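Local structure of hydroxyindole o-methyltransferase (Homo sapiens, 4A6D) at the interface of chains A and B. The protein catalyses the last step of melatonin synthesis, the transfer of a methyl group from S-adenosyl-L-methionine to N-acetylserotonin, and works as a homodimer. Residues are numbered along the deposited sequence; one frame, centred on the assembly and turned at random. Chains: chain A/B, Hydroxyindole o-methyltransferase.

Contact 1: the interface of chains A and B. Residues chain A 295, 298-299, 337; chain B 1, 13, 17, 20.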
# COMPACT_ATOMS: atom_id res chain seq x y z
N LEU A 295 11.92 1.65 -7.54
CA LEU A 295 12.06 1.83 -6.10
C LEU A 295 12.66 3.23 -5.80
O LEU A 295 12.20 3.88 -4.87
CB LEU A 295 12.91 0.67 -5.51
CG LEU A 295 13.10 0.68 -3.97
CD1 LEU A 295 13.28 -0.72 -3.45
CD2 LEU A 295 14.33 1.47 -3.59
N LEU A 298 10.06 5.88 -6.41
CA LEU A 298 9.12 5.89 -5.29
C LEU A 298 9.73 6.65 -4.12
O LEU A 298 9.06 7.50 -3.53
CB LEU A 298 8.64 4.47 -4.88
CG LEU A 298 7.77 3.68 -5.88
CD1 LEU A 298 7.66 2.25 -5.47
CD2 LEU A 298 6.37 4.26 -6.02
N TYR A 299 11.01 6.40 -3.86
CA TYR A 299 11.83 7.09 -2.86
C TYR A 299 11.92 8.58 -3.13
O TYR A 299 11.92 9.36 -2.17
CB TYR A 299 13.25 6.49 -2.81
CG TYR A 299 13.39 5.21 -2.01
CD1 TYR A 299 12.29 4.37 -1.79
CD2 TYR A 299 14.62 4.83 -1.49
CE1 TYR A 299 12.42 3.19 -1.05
CE2 TYR A 299 14.77 3.64 -0.77
CZ TYR A 299 13.67 2.82 -0.57
OH TYR A 299 13.82 1.65 0.13
N ILE A 337 20.17 -1.00 -3.26
CA ILE A 337 19.38 0.22 -3.20
C ILE A 337 20.34 1.44 -3.19
O ILE A 337 20.21 2.35 -4.02
CB ILE A 337 18.36 0.22 -2.02
CG1 ILE A 337 17.30 -0.90 -2.23
CG2 ILE A 337 17.69 1.58 -1.87
CD1 ILE A 337 16.60 -1.32 -0.93
N MET B 1 14.02 -4.49 -4.67
CA MET B 1 15.20 -3.74 -4.16
C MET B 1 16.16 -3.39 -5.27
O MET B 1 15.73 -2.82 -6.28
CB MET B 1 15.91 -4.50 -3.04
N ASN B 13 10.90 -5.84 -0.15
CA ASN B 13 10.82 -4.44 -0.54
C ASN B 13 9.59 -4.15 -1.39
O ASN B 13 8.86 -3.19 -1.12
CB ASN B 13 12.13 -3.95 -1.17
CG ASN B 13 13.16 -3.68 -0.11
OD1 ASN B 13 13.06 -2.72 0.66
ND2 ASN B 13 14.12 -4.57 0.01
N ASN B 17 6.87 -1.50 -0.14
CA ASN B 17 6.62 -0.35 -0.99
C ASN B 17 5.26 -0.30 -1.63
O ASN B 17 4.93 0.72 -2.23
CB ASN B 17 7.68 -0.29 -2.08
CG ASN B 17 9.08 -0.02 -1.55
OD1 ASN B 17 9.28 0.41 -0.41
ND2 ASN B 17 10.06 -0.28 -2.37
N MET B 20 2.92 2.72 -1.50
CA MET B 20 3.34 3.84 -2.35
C MET B 20 2.79 3.71 -3.77
O MET B 20 2.32 4.70 -4.35
CB MET B 20 4.86 3.93 -2.39
CG MET B 20 5.47 4.13 -1.02
SD MET B 20 7.16 4.72 -1.03
CE MET B 20 8.00 3.22 -0.80
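Helix 294-305 of chain A meets the N-terminal helix 7-31 of chain B, with the first residue of chain B and A:Ile337, both in loops, closing one end of the patch. This is an apolar part of the homodimer interface, where the catalytic domain of one subunit rests on the dimerisation domain of the other. A:Leu295 is its centre. With CG anti to its backbone N (chi1 -177°), it sends the CD1 methyl toward chain B, where it sits 3.4 Å from the amide nitrogen ND2 of B:Asn17 and 3.6 Å from CA of B:Met1. The leucine and the asparagine cross at about a right angle, and ND2 packs on CG and CD1 of the leucine, a van der Waals contact of an amide with methine and methyl groups. The other methyl, CD2, turns back to its own chain and lies over one face of the A:Tyr299 ring, toward the rim, 3.4 Å above its plane; this support would help fix the leucine's rotation. A:Leu298, one turn further along, meets B:Met20 obliquely: its CD2 is 3.9 Å from the methionine CB, and the methionine chain, extended through CG (chi2 -163°), brings SD to 4.1 Å from the leucine CB. At the opposite end A:Ile337 and B:Asn13 point tip to tip. B:Met1 is modelled to CB, and that atom lies 3.9 Å from CD1 of A:Ile337.

Contact 2: the interface of chains A and B. Residues chain A 18-19, 22, 26, 114, 117; chain B 16-17, 19, 114.
The rings of A:Tyr114 and B:Tyr114 lie face on face, planes 3° apart and centroids 4.0 Å apart, each with the partner's CZ over its centre and the partner's backbone O in plane at its edge. They belong to the intertwined dimer of the cation-independent O-methyltransferase family and run past each other in opposite directions. Each CG stands anti to its backbone N (chi1 -176°), which sends the ring across to its partner and brings its phenol OH to the other tyrosine's carbonyl. The two reciprocal bonds, OH of one Tyr114 to O of the other, measure 2.7 Å and arrive in the carbonyl plane on a lone pair, at 125° to the C=O; together with the stack they would hold both rings against rotation.

B:Phe19 runs antiparallel beside A:Tyr114, its CB 3.6 Å from the tyrosine CD2. Its rim atom CE1 points at the face of the A:Trp117 five-membered ring, the planes nearly perpendicular. CZ of A:Phe26 lies 3.8 Å from CD2 of B:Phe19, which sits in plane at the edge of the A:Phe26 ring. Alongside, the hydroxyl OG of A:Ser22 accepts a hydrogen bond from the backbone N of B:Phe19 at 2.9 Å; its links to the carbonyls of A:Gly18 and B:Ala16 are weak.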
# COMPACT_ATOMS: atom_id res chain seq x y z
N GLY A 18 -2.02 -3.23 -3.11
CA GLY A 18 -0.66 -3.12 -2.57
C GLY A 18 -0.60 -2.58 -1.16
O GLY A 18 0.15 -3.10 -0.33
N PHE A 19 -1.43 -1.57 -0.86
CA PHE A 19 -1.50 -1.00 0.47
C PHE A 19 -1.89 -2.03 1.55
O PHE A 19 -1.35 -1.97 2.66
CB PHE A 19 -2.38 0.24 0.47
CG PHE A 19 -3.87 -0.02 0.49
CD1 PHE A 19 -4.55 -0.18 1.69
CD2 PHE A 19 -4.60 -0.07 -0.70
CE1 PHE A 19 -5.91 -0.44 1.70
CE2 PHE A 19 -5.96 -0.32 -0.68
CZ PHE A 19 -6.61 -0.50 0.52
N SER A 22 1.19 -4.28 2.23
CA SER A 22 2.16 -3.52 3.03
C SER A 22 1.74 -3.57 4.49
O SER A 22 2.55 -3.96 5.32
CB SER A 22 2.28 -2.06 2.57
OG SER A 22 2.80 -2.00 1.25
N PHE A 26 3.55 -4.97 7.87
CA PHE A 26 3.76 -4.01 8.95
C PHE A 26 3.13 -4.48 10.25
O PHE A 26 3.78 -4.42 11.30
CB PHE A 26 3.22 -2.60 8.57
CG PHE A 26 3.80 -1.92 7.34
CD1 PHE A 26 5.05 -2.28 6.83
CD2 PHE A 26 3.10 -0.90 6.69
CE1 PHE A 26 5.58 -1.66 5.69
CE2 PHE A 26 3.63 -0.26 5.57
CZ PHE A 26 4.87 -0.64 5.07
N TYR A 114 3.31 5.67 5.74
CA TYR A 114 1.98 5.21 5.31
C TYR A 114 0.95 6.30 5.52
O TYR A 114 0.18 6.60 4.61
CB TYR A 114 1.60 3.90 6.02
CG TYR A 114 0.30 3.31 5.55
CD1 TYR A 114 -0.92 3.72 6.11
CD2 TYR A 114 0.27 2.32 4.58
CE1 TYR A 114 -2.13 3.18 5.68
CE2 TYR A 114 -0.94 1.76 4.15
CZ TYR A 114 -2.14 2.20 4.69
OH TYR A 114 -3.33 1.64 4.29
N TRP A 117 1.62 9.29 3.13
CA TRP A 117 1.24 8.89 1.78
C TRP A 117 -0.26 8.97 1.44
O TRP A 117 -0.62 9.05 0.26
CB TRP A 117 1.90 7.58 1.37
CG TRP A 117 3.29 7.76 0.83
CD1 TRP A 117 4.42 8.08 1.53
CD2 TRP A 117 3.68 7.67 -0.55
NE1 TRP A 117 5.50 8.09 0.69
CE2 TRP A 117 5.07 7.88 -0.60
CE3 TRP A 117 2.98 7.42 -1.75
CZ2 TRP A 117 5.79 7.85 -1.80
CZ3 TRP A 117 3.69 7.39 -2.94
CH2 TRP A 117 5.08 7.61 -2.96
N ALA B 16 6.88 -4.03 1.09
CA ALA B 16 6.95 -2.83 1.91
C ALA B 16 6.55 -1.57 1.15
O ALA B 16 5.93 -0.70 1.72
CB ALA B 16 8.35 -2.70 2.49
N ASN B 17 6.87 -1.50 -0.14
CA ASN B 17 6.62 -0.35 -0.99
C ASN B 17 5.26 -0.30 -1.63
O ASN B 17 4.93 0.72 -2.23
CB ASN B 17 7.68 -0.29 -2.08
CG ASN B 17 9.08 -0.02 -1.55
OD1 ASN B 17 9.28 0.41 -0.41
ND2 ASN B 17 10.06 -0.28 -2.37
N PHE B 19 2.21 0.11 -0.59
CA PHE B 19 1.37 1.23 -0.23
C PHE B 19 1.64 2.49 -1.10
O PHE B 19 0.70 3.20 -1.44
CB PHE B 19 1.45 1.50 1.27
CG PHE B 19 2.68 2.24 1.73
CD1 PHE B 19 2.70 3.63 1.75
CD2 PHE B 19 3.80 1.56 2.18
CE1 PHE B 19 3.84 4.32 2.16
CE2 PHE B 19 4.93 2.25 2.60
CZ PHE B 19 4.94 3.62 2.59
N TYR B 114 -7.83 2.78 2.68
CA TYR B 114 -6.41 3.08 2.95
C TYR B 114 -6.25 3.61 4.36
O TYR B 114 -5.39 3.13 5.09
CB TYR B 114 -5.85 4.04 1.89
CG TYR B 114 -4.37 4.31 2.04
CD1 TYR B 114 -3.91 5.32 2.90
CD2 TYR B 114 -3.43 3.59 1.32
CE1 TYR B 114 -2.55 5.58 3.05
CE2 TYR B 114 -2.06 3.86 1.44
CZ TYR B 114 -1.63 4.84 2.32
OH TYR B 114 -0.28 5.11 2.44

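Contact 3: the interface of chains A and B. Residues chain A 290-291, 294, 297-298; chain B 65-66, 68-69.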
# COMPACT_ATOMS: atom_id res chain seq x y z
N ARG A 290 15.60 9.85 -15.35
CA ARG A 290 14.76 9.98 -14.15
C ARG A 290 13.59 8.98 -14.15
O ARG A 290 12.73 9.02 -13.27
CB ARG A 290 14.32 11.44 -13.87
CG ARG A 290 15.49 12.43 -13.79
CD ARG A 290 15.11 13.77 -13.20
NE ARG A 290 14.23 14.53 -14.09
CZ ARG A 290 14.65 15.36 -15.04
NH1 ARG A 290 15.96 15.55 -15.23
NH2 ARG A 290 13.78 16.00 -15.80
N ARG A 291 13.62 8.04 -15.10
CA ARG A 291 12.57 7.04 -15.26
C ARG A 291 12.85 5.66 -14.66
O ARG A 291 12.23 4.68 -15.03
CB ARG A 291 12.08 6.99 -16.71
CG ARG A 291 10.55 7.03 -16.77
CD ARG A 291 10.02 7.49 -18.11
NE ARG A 291 10.36 8.88 -18.39
CZ ARG A 291 11.34 9.28 -19.20
NH1 ARG A 291 12.11 8.38 -19.82
NH2 ARG A 291 11.55 10.57 -19.41
N LEU A 294 12.40 1.88 -10.39
CA LEU A 294 11.10 2.15 -9.80
C LEU A 294 11.18 2.47 -8.30
O LEU A 294 10.58 3.45 -7.85
CB LEU A 294 10.14 0.99 -10.10
CG LEU A 294 8.75 0.98 -9.42
CD1 LEU A 294 8.00 2.29 -9.62
CD2 LEU A 294 7.94 -0.19 -9.93
N GLN A 297 12.49 5.97 -7.84
CA GLN A 297 11.44 6.93 -8.21
C GLN A 297 10.42 7.03 -7.04
O GLN A 297 10.01 8.15 -6.69
CB GLN A 297 10.70 6.46 -9.47
CG GLN A 297 11.49 6.57 -10.76
CD GLN A 297 10.67 5.90 -11.84
OE1 GLN A 297 10.61 4.68 -11.94
NE2 GLN A 297 9.94 6.67 -12.60
N LEU A 298 10.06 5.88 -6.41
CA LEU A 298 9.12 5.89 -5.29
C LEU A 298 9.73 6.65 -4.12
O LEU A 298 9.06 7.50 -3.53
CB LEU A 298 8.64 4.47 -4.88
CG LEU A 298 7.77 3.68 -5.88
CD1 LEU A 298 7.66 2.25 -5.47
CD2 LEU A 298 6.37 4.26 -6.02
N ASP B 65 6.25 9.66 -14.37
CA ASP B 65 7.38 8.75 -14.52
C ASP B 65 7.17 7.44 -13.79
O ASP B 65 7.45 6.38 -14.36
CB ASP B 65 8.72 9.41 -14.16
CG ASP B 65 9.19 10.45 -15.17
OD1 ASP B 65 8.71 10.43 -16.33
OD2 ASP B 65 10.08 11.27 -14.80
N ILE B 66 6.60 7.49 -12.57
CA ILE B 66 6.28 6.26 -11.84
C ILE B 66 5.20 5.47 -12.64
O ILE B 66 5.36 4.26 -12.81
CB ILE B 66 5.90 6.52 -10.37
CG1 ILE B 66 7.12 7.07 -9.61
CG2 ILE B 66 5.35 5.26 -9.68
CD1 ILE B 66 6.86 7.93 -8.46
N VAL B 68 4.68 5.39 -15.86
CA VAL B 68 5.35 4.79 -17.02
C VAL B 68 6.05 3.48 -16.59
O VAL B 68 5.80 2.45 -17.22
CB VAL B 68 6.32 5.77 -17.72
CG1 VAL B 68 7.03 5.09 -18.89
CG2 VAL B 68 5.60 7.02 -18.19
N SER B 69 6.85 3.51 -15.49
CA SER B 69 7.52 2.33 -14.92
C SER B 69 6.52 1.24 -14.50
O SER B 69 6.82 0.05 -14.64
CB SER B 69 8.36 2.74 -13.71
OG SER B 69 9.43 3.58 -14.10
O HOH W 1 11.27 11.07 -12.14
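A:Arg291 folds at chi3 (-66°), setting its NE against the carboxylate of B:Asp65, while A:Gln297, extended beyond CG (chi2 173°), carries its amide out to B:Ser69. The loop before helix 294-305 and the helix's first turns thus meet helix 57-69 of the other subunit. NE gives a hydrogen-bonded salt bridge to OD1 of B:Asp65 at 3.1 Å. The oxygen lies close to the guanidinium plane but is met from above the carboxylate plane, the two planes being 78° apart, so the pair forms no flat two-pronged bridge. The arginine CD rests on CG1 of B:Val68 at 3.9 Å. The other carboxylate oxygen, OD2, is joined to the backbone O of A:Arg290 through a water, 2.9 Å from OD2. An alanine in place of A:Arg291 would probably leave the B:Asp65 carboxylate without its charged mate and open a gap beside B:Val68.

The hydroxyl OG of B:Ser69 donates to OE1 of A:Gln297 at 2.7 Å, in the carbonyl plane and on a lone pair; OG also lies 3.1 Å from the backbone O of A:Arg291, a possible alternative acceptor for its one hydrogen. A:Gln297 NE2 turns to the backbone O of B:Asp65, a weak bond. Nearer the backbone, A:Gln297 CB packs on CG1 of B:Ile66 at 3.6 Å, and CG2 of that isoleucine touches both A:Leu294 CD1 and A:Leu298 CD2. The site joins catalytic domain to partner dimerisation domain and probably helps fix their relative placement.

Contact 1 lies between the other two: the C-alpha centres of contacts 1 and 2 are about 11 Å apart, those of contacts 1 and 3 about 10 Å, and those of contacts 2 and 3 about 17 Å. B:Asn17, on helix 7-31, belongs to contacts 1 and 2, and A:Leu298, on helix 294-305, to contacts 1 and 3. The interface therefore runs continuously from the symmetric core of contact 2 to the mixed polar and apolar contact 3. The centre of contact 1 is about 11 Å from A:His255, the inferred proton donor/acceptor, near the active site; the structure alone does not show whether dimerisation affects catalysis.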